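Local atomic coordinates of ABC transporter substrate binding protein (Ribose) (Agrobacterium vitis, PDB entry 5DKV), a protein that probably binds sugars for uptake by an ABC transporter and is captured here with alpha-D-tagatopyranose. Residues G146-R151 and F304-K309; N262-L267 and S310-P315. All coordinates share one frame; numbering follows the deposited sequence.

Interaction 1: G146-R151 and F304-K309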
loop_
_atom_site.group_PDB
_atom_site.type_symbol
_atom_site.label_atom_id
_atom_site.label_comp_id
_atom_site.label_asym_id
_atom_site.label_seq_id
_atom_site.Cartn_x
_atom_site.Cartn_y
_atom_site.Cartn_z
ATOM N N GLY A 146 -5.310 5.716 -7.578
ATOM C CA GLY A 146 -5.278 5.351 -8.985
ATOM C C GLY A 146 -5.668 6.486 -9.918
ATOM O O GLY A 146 -5.085 6.665 -10.999
ATOM N N GLU A 147 -6.695 7.237 -9.525
ATOM C CA GLU A 147 -7.171 8.341 -10.342
ATOM C C GLU A 147 -6.101 9.420 -10.421
ATOM O O GLU A 147 -5.847 9.991 -11.493
ATOM C CB GLU A 147 -8.479 8.904 -9.768
ATOM C CG GLU A 147 -9.633 7.894 -9.775
ATOM C CD GLU A 147 -10.860 8.388 -8.987
ATOM O OE1 GLU A 147 -10.695 9.034 -7.920
ATOM O OE2 GLU A 147 -11.996 8.126 -9.429
ATOM N N ILE A 148 -5.455 9.682 -9.289
ATOM C CA ILE A 148 -4.324 10.627 -9.232
ATOM C C ILE A 148 -3.152 10.181 -10.102
ATOM O O ILE A 148 -2.585 10.978 -10.865
ATOM C CB ILE A 148 -3.840 10.829 -7.768
ATOM C CG1 ILE A 148 -4.906 11.602 -6.993
ATOM C CG2 ILE A 148 -2.485 11.560 -7.721
ATOM C CD1 ILE A 148 -4.632 11.746 -5.472
ATOM N N ALA A 149 -2.789 8.910 -10.007
ATOM C CA ALA A 149 -1.759 8.362 -10.873
ATOM C C ALA A 149 -2.094 8.559 -12.346
ATOM O O ALA A 149 -1.228 8.891 -13.140
ATOM C CB ALA A 149 -1.542 6.914 -10.579
ATOM N N ALA A 150 -3.355 8.358 -12.718
ATOM C CA ALA A 150 -3.750 8.507 -14.119
ATOM C C ALA A 150 -3.626 9.952 -14.592
ATOM O O ALA A 150 -3.124 10.219 -15.704
ATOM C CB ALA A 150 -5.156 8.017 -14.320
ATOM N N ARG A 151 -4.106 10.885 -13.769
ATOM C CA ARG A 151 -4.025 12.293 -14.121
ATOM C C ARG A 151 -2.574 12.744 -14.233
ATOM O O ARG A 151 -2.230 13.522 -15.137
ATOM C CB ARG A 151 -4.797 13.155 -13.103
ATOM C CG ARG A 151 -6.316 12.997 -13.212
ATOM C CD ARG A 151 -7.075 14.048 -12.411
ATOM N NE ARG A 151 -6.967 13.879 -10.962
ATOM C CZ ARG A 151 -7.819 13.174 -10.208
ATOM N NH1 ARG A 151 -8.855 12.552 -10.755
ATOM N NH2 ARG A 151 -7.642 13.096 -8.893
ATOM N N PHE A 304 -2.286 11.259 0.430
ATOM C CA PHE A 304 -1.152 11.080 -0.459
ATOM C C PHE A 304 -0.305 12.341 -0.474
ATOM O O PHE A 304 -0.790 13.454 -0.232
ATOM C CB PHE A 304 -1.597 10.775 -1.887
ATOM C CG PHE A 304 -2.475 9.593 -2.001
ATOM C CD1 PHE A 304 -1.949 8.333 -1.838
ATOM C CD2 PHE A 304 -3.811 9.731 -2.281
ATOM C CE1 PHE A 304 -2.748 7.224 -1.946
ATOM C CE2 PHE A 304 -4.603 8.645 -2.398
ATOM C CZ PHE A 304 -4.081 7.383 -2.223
ATOM N N THR A 305 0.975 12.141 -0.752
ATOM C CA THR A 305 1.900 13.218 -1.064
ATOM C C THR A 305 2.471 12.923 -2.442
ATOM O O THR A 305 3.134 11.903 -2.627
ATOM C CB THR A 305 3.022 13.323 -0.024
ATOM O OG1 THR A 305 2.469 13.633 1.263
ATOM C CG2 THR A 305 4.029 14.409 -0.394
ATOM N N VAL A 306 2.201 13.806 -3.399
ATOM C CA VAL A 306 2.722 13.649 -4.760
ATOM C C VAL A 306 4.104 14.301 -4.834
ATOM O O VAL A 306 4.252 15.491 -4.587
ATOM C CB VAL A 306 1.767 14.248 -5.785
ATOM C CG1 VAL A 306 2.290 14.016 -7.208
ATOM C CG2 VAL A 306 0.359 13.611 -5.622
ATOM N N ILE A 307 5.113 13.484 -5.131
ATOM C CA ILE A 307 6.504 13.904 -5.140
ATOM C C ILE A 307 6.981 14.005 -6.585
ATOM O O ILE A 307 6.773 13.090 -7.394
ATOM C CB ILE A 307 7.422 12.924 -4.330
ATOM C CG1 ILE A 307 6.842 12.680 -2.938
ATOM C CG2 ILE A 307 8.854 13.502 -4.220
ATOM C CD1 ILE A 307 7.642 11.673 -2.087
ATOM N N ASN A 308 7.588 15.138 -6.922
ATOM C CA ASN A 308 8.142 15.344 -8.251
ATOM C C ASN A 308 9.597 15.800 -8.150
ATOM O O ASN A 308 10.134 15.920 -7.053
ATOM C CB ASN A 308 7.305 16.375 -9.023
ATOM C CG ASN A 308 7.232 17.722 -8.312
ATOM O OD1 ASN A 308 8.254 18.344 -8.061
ATOM N ND2 ASN A 308 6.027 18.188 -8.027
ATOM N N LYS A 309 10.222 16.071 -9.290
ATOM C CA LYS A 309 11.620 16.474 -9.358
ATOM C C LYS A 309 11.925 17.724 -8.538
ATOM O O LYS A 309 13.012 17.861 -7.995
ATOM C CB LYS A 309 12.000 16.734 -10.826
ATOM C CG LYS A 309 13.471 16.763 -11.131
ATOM C CD LYS A 309 13.680 17.141 -12.606
ATOM C CE LYS A 309 15.061 16.756 -13.133
ATOM N NZ LYS A 309 16.189 17.164 -12.238
#

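Interaction 2: N262-L267 and S310-P315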
loop_
_atom_site.group_PDB
_atom_site.type_symbol
_atom_site.label_atom_id
_atom_site.label_comp_id
_atom_site.label_asym_id
_atom_site.label_seq_id
_atom_site.Cartn_x
_atom_site.Cartn_y
_atom_site.Cartn_z
ATOM N N ASN A 262 15.801 8.742 -8.806
ATOM C CA ASN A 262 15.050 8.454 -10.038
ATOM C C ASN A 262 14.225 9.665 -10.500
ATOM O O ASN A 262 14.051 9.874 -11.694
ATOM C CB ASN A 262 14.173 7.215 -9.851
ATOM C CG ASN A 262 14.988 5.929 -9.815
ATOM O OD1 ASN A 262 16.136 5.904 -10.277
ATOM N ND2 ASN A 262 14.403 4.859 -9.271
ATOM N N LEU A 263 13.746 10.490 -9.572
ATOM C CA LEU A 263 13.150 11.759 -9.973
ATOM C C LEU A 263 14.197 12.703 -10.554
ATOM O O LEU A 263 13.965 13.343 -11.575
ATOM C CB LEU A 263 12.445 12.426 -8.790
ATOM C CG LEU A 263 11.133 11.769 -8.371
ATOM C CD1 LEU A 263 10.738 12.254 -6.970
ATOM C CD2 LEU A 263 10.032 12.049 -9.389
ATOM N N LYS A 264 15.348 12.792 -9.890
ATOM C CA LYS A 264 16.404 13.718 -10.320
ATOM C C LYS A 264 16.876 13.442 -11.740
ATOM O O LYS A 264 17.103 14.369 -12.521
ATOM C CB LYS A 264 17.602 13.642 -9.360
ATOM C CG LYS A 264 17.750 14.836 -8.433
ATOM C CD LYS A 264 17.514 14.486 -6.951
ATOM C CE LYS A 264 16.070 14.697 -6.500
ATOM N NZ LYS A 264 15.615 16.078 -6.900
ATOM N N SER A 265 17.003 12.165 -12.075
ATOM C CA SER A 265 17.550 11.750 -13.361
ATOM C C SER A 265 16.511 11.750 -14.475
ATOM O O SER A 265 16.840 11.559 -15.640
ATOM C CB SER A 265 18.137 10.351 -13.248
ATOM O OG SER A 265 17.074 9.412 -13.213
ATOM N N GLY A 266 15.247 11.912 -14.114
ATOM C CA GLY A 266 14.188 11.954 -15.105
ATOM C C GLY A 266 13.581 10.587 -15.384
ATOM O O GLY A 266 12.664 10.467 -16.202
ATOM N N LEU A 267 14.057 9.564 -14.677
ATOM C CA LEU A 267 13.586 8.206 -14.921
ATOM C C LEU A 267 12.128 8.044 -14.519
ATOM O O LEU A 267 11.390 7.326 -15.182
ATOM C CB LEU A 267 14.452 7.198 -14.188
ATOM C CG LEU A 267 14.058 5.720 -14.332
ATOM C CD1 LEU A 267 14.018 5.279 -15.798
ATOM C CD2 LEU A 267 15.035 4.836 -13.528
ATOM N N SER A 310 10.953 18.627 -8.459
ATOM C CA SER A 310 11.163 19.917 -7.826
ATOM C C SER A 310 10.933 19.863 -6.342
ATOM O O SER A 310 11.741 20.386 -5.582
ATOM C CB SER A 310 10.245 20.975 -8.427
ATOM O OG SER A 310 10.602 21.183 -9.768
ATOM N N ASN A 311 9.833 19.238 -5.931
ATOM C CA ASN A 311 9.425 19.359 -4.527
ATOM C C ASN A 311 10.016 18.286 -3.642
ATOM O O ASN A 311 9.815 18.317 -2.434
ATOM C CB ASN A 311 7.885 19.374 -4.392
ATOM C CG ASN A 311 7.226 18.009 -4.594
ATOM O OD1 ASN A 311 7.856 17.021 -4.961
ATOM N ND2 ASN A 311 5.927 17.981 -4.393
ATOM N N VAL A 312 10.792 17.374 -4.220
ATOM C CA VAL A 312 11.358 16.284 -3.433
ATOM C C VAL A 312 12.380 16.856 -2.446
ATOM O O VAL A 312 12.782 16.176 -1.509
ATOM C CB VAL A 312 11.996 15.205 -4.341
ATOM C CG1 VAL A 312 13.169 15.778 -5.103
ATOM C CG2 VAL A 312 12.417 13.965 -3.546
ATOM N N THR A 313 12.779 18.114 -2.650
ATOM C CA THR A 313 13.658 18.809 -1.693
ATOM C C THR A 313 12.883 19.807 -0.803
ATOM O O THR A 313 13.465 20.524 0.018
ATOM C CB THR A 313 14.849 19.513 -2.452
ATOM O OG1 THR A 313 14.395 20.227 -3.617
ATOM C CG2 THR A 313 15.851 18.476 -2.906
ATOM N N ASP A 314 11.566 19.857 -0.935
ATOM C CA ASP A 314 10.769 20.585 0.023
ATOM C C ASP A 314 10.767 19.760 1.323
ATOM O O ASP A 314 10.524 18.554 1.286
ATOM C CB ASP A 314 9.345 20.789 -0.485
ATOM C CG ASP A 314 8.598 21.822 0.314
ATOM O OD1 ASP A 314 7.374 21.661 0.530
ATOM O OD2 ASP A 314 9.244 22.805 0.717
ATOM N N PRO A 315 11.068 20.387 2.469
ATOM C CA PRO A 315 11.150 19.541 3.678
ATOM C C PRO A 315 9.867 18.852 4.076
ATOM O O PRO A 315 9.903 17.701 4.524
ATOM C CB PRO A 315 11.566 20.534 4.778
ATOM C CG PRO A 315 11.513 21.930 4.139
ATOM C CD PRO A 315 11.648 21.720 2.671
#

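Interaction 1: G146-R151 and F304-K309
Ile-148, on helix 142-156, meets Phe-304 and Val-306 of strand 299-307 with a different methyl for each. With CG2 anti to the backbone N and CG1 beside it (chi1 -70°), the two branches diverge. Extension of the longer one (chi2 174°) carries CD1 to the Phe-304 ring, where it approaches CD2 obliquely at 3.9 Å. The shorter branch turns to the valine, and Ile-148 CG2 lies 4.1 Å from Val-306 CG2. The close packing is confined to these two apolar touches, one on each arm of the isoleucine. Phe-304 and Val-306 are alternate residues of the strand and both direct their side chains at the helix. They do not close up against one another: Phe-304 CB and Val-306 CG2 are 5.1 Å apart.

The rest of the contact is loose. The nearest CA atoms, of Ile-148 and Val-306, are 8.9 Å apart, and only 119 Å² is buried in total. All three touching residues remain partly exposed, which makes this a surface contact. On the solvent side of the helix, one face of the exposed Arg-151 guanidinium lies over Glu-147 O, 3.9 Å above the plane, and its NH1 forms a salt bridge to Glu-185 of helix 173-186.

In the two-lobed fold of periplasmic sugar-binding proteins, which holds the ligand between its lobes, this contact joins a helix and a strand of one lobe. Strand 299-307 runs antiparallel beside 270-273, and Phe-304 and Val-306 also rest on Ile-272 of that neighbour. Helix 142-156 touches this side of the strand through Ile-148, while Thr-305 and Ile-307, which alternate with Phe-304 and Val-306, pack on Val-317 of helix 315-318.

Interaction 2: N262-L267 and S310-P315
Leu-263 and Val-312 point their side chains at each other and cross at a slant, the end of the leucine meeting the branch point of the valine. Leu-263 CD1 stands 4.1 Å from Val-312 CB and 4.2 Å from Val-312 CG2, ordinary van der Waals spacing. The valine is turned so that its two methyls serve different neighbours. CG2 is anti to the backbone N, on the leucine side, whereas CG1 occupies the place between the backbone N and the carbonyl carbon (chi1 64°), where it faces Lys-264.

The lysine arrives from beside the leucine. Its CB does not aim at the loop, but the chain bends at chi2, chi3 and chi4 and swings its end across to the valine, again obliquely. Lys-264 was modelled in two conformers, of which this is one, so the whole end of the side chain is doubtful, including the tight 3.4 Å approach of Lys-264 CE to Val-312 CG1.

The backbones behind these groups both turn. Gly-266, with positive phi (91°), takes the chain out of helix 259-264, and its N bonds to Leu-263 O at 3.2 Å. In the loop, Asp-314 N bonds to Asn-311 O at 2.8 Å, closing the turn that presents Val-312. That turn is also tied back to Asn-308, Asn-311 OD1 accepting from Asn-308 N. Leu-263 and Val-312 both lie against Ile-307. In this two-lobed sugar-binding fold, the contact thus packs a helix end on the loop that follows strand 299-307.

Chemically, the dependable part is apolar: two buried branched side chains that pack obliquely without a polar bond and attach the helix end to the loop. The lysine adds CE beside the valine methyl, in a position that remains uncertain.

Overall arrangement
The two contacts share a continuous piece of chain: 304-309 in interaction 1 runs straight into 310-315 in interaction 2, and their centres are 13 Å apart. They also touch directly. Asn-311 ND2 probably donates to Val-306 O at 3.0 Å, and Ile-307 CG2 packs 3.6 Å from Leu-263 CD1. Interaction 1 is nearer the chain centre (about 14 Å, against 21 Å) and reaches toward the sugar site: the Phe-304 side chain is about 8 Å from the bound alpha-D-tagatopyranose, though not one of its pocket residues. The chain running on from Phe-304 touches helix 142-156 first and helix 259-264 after it.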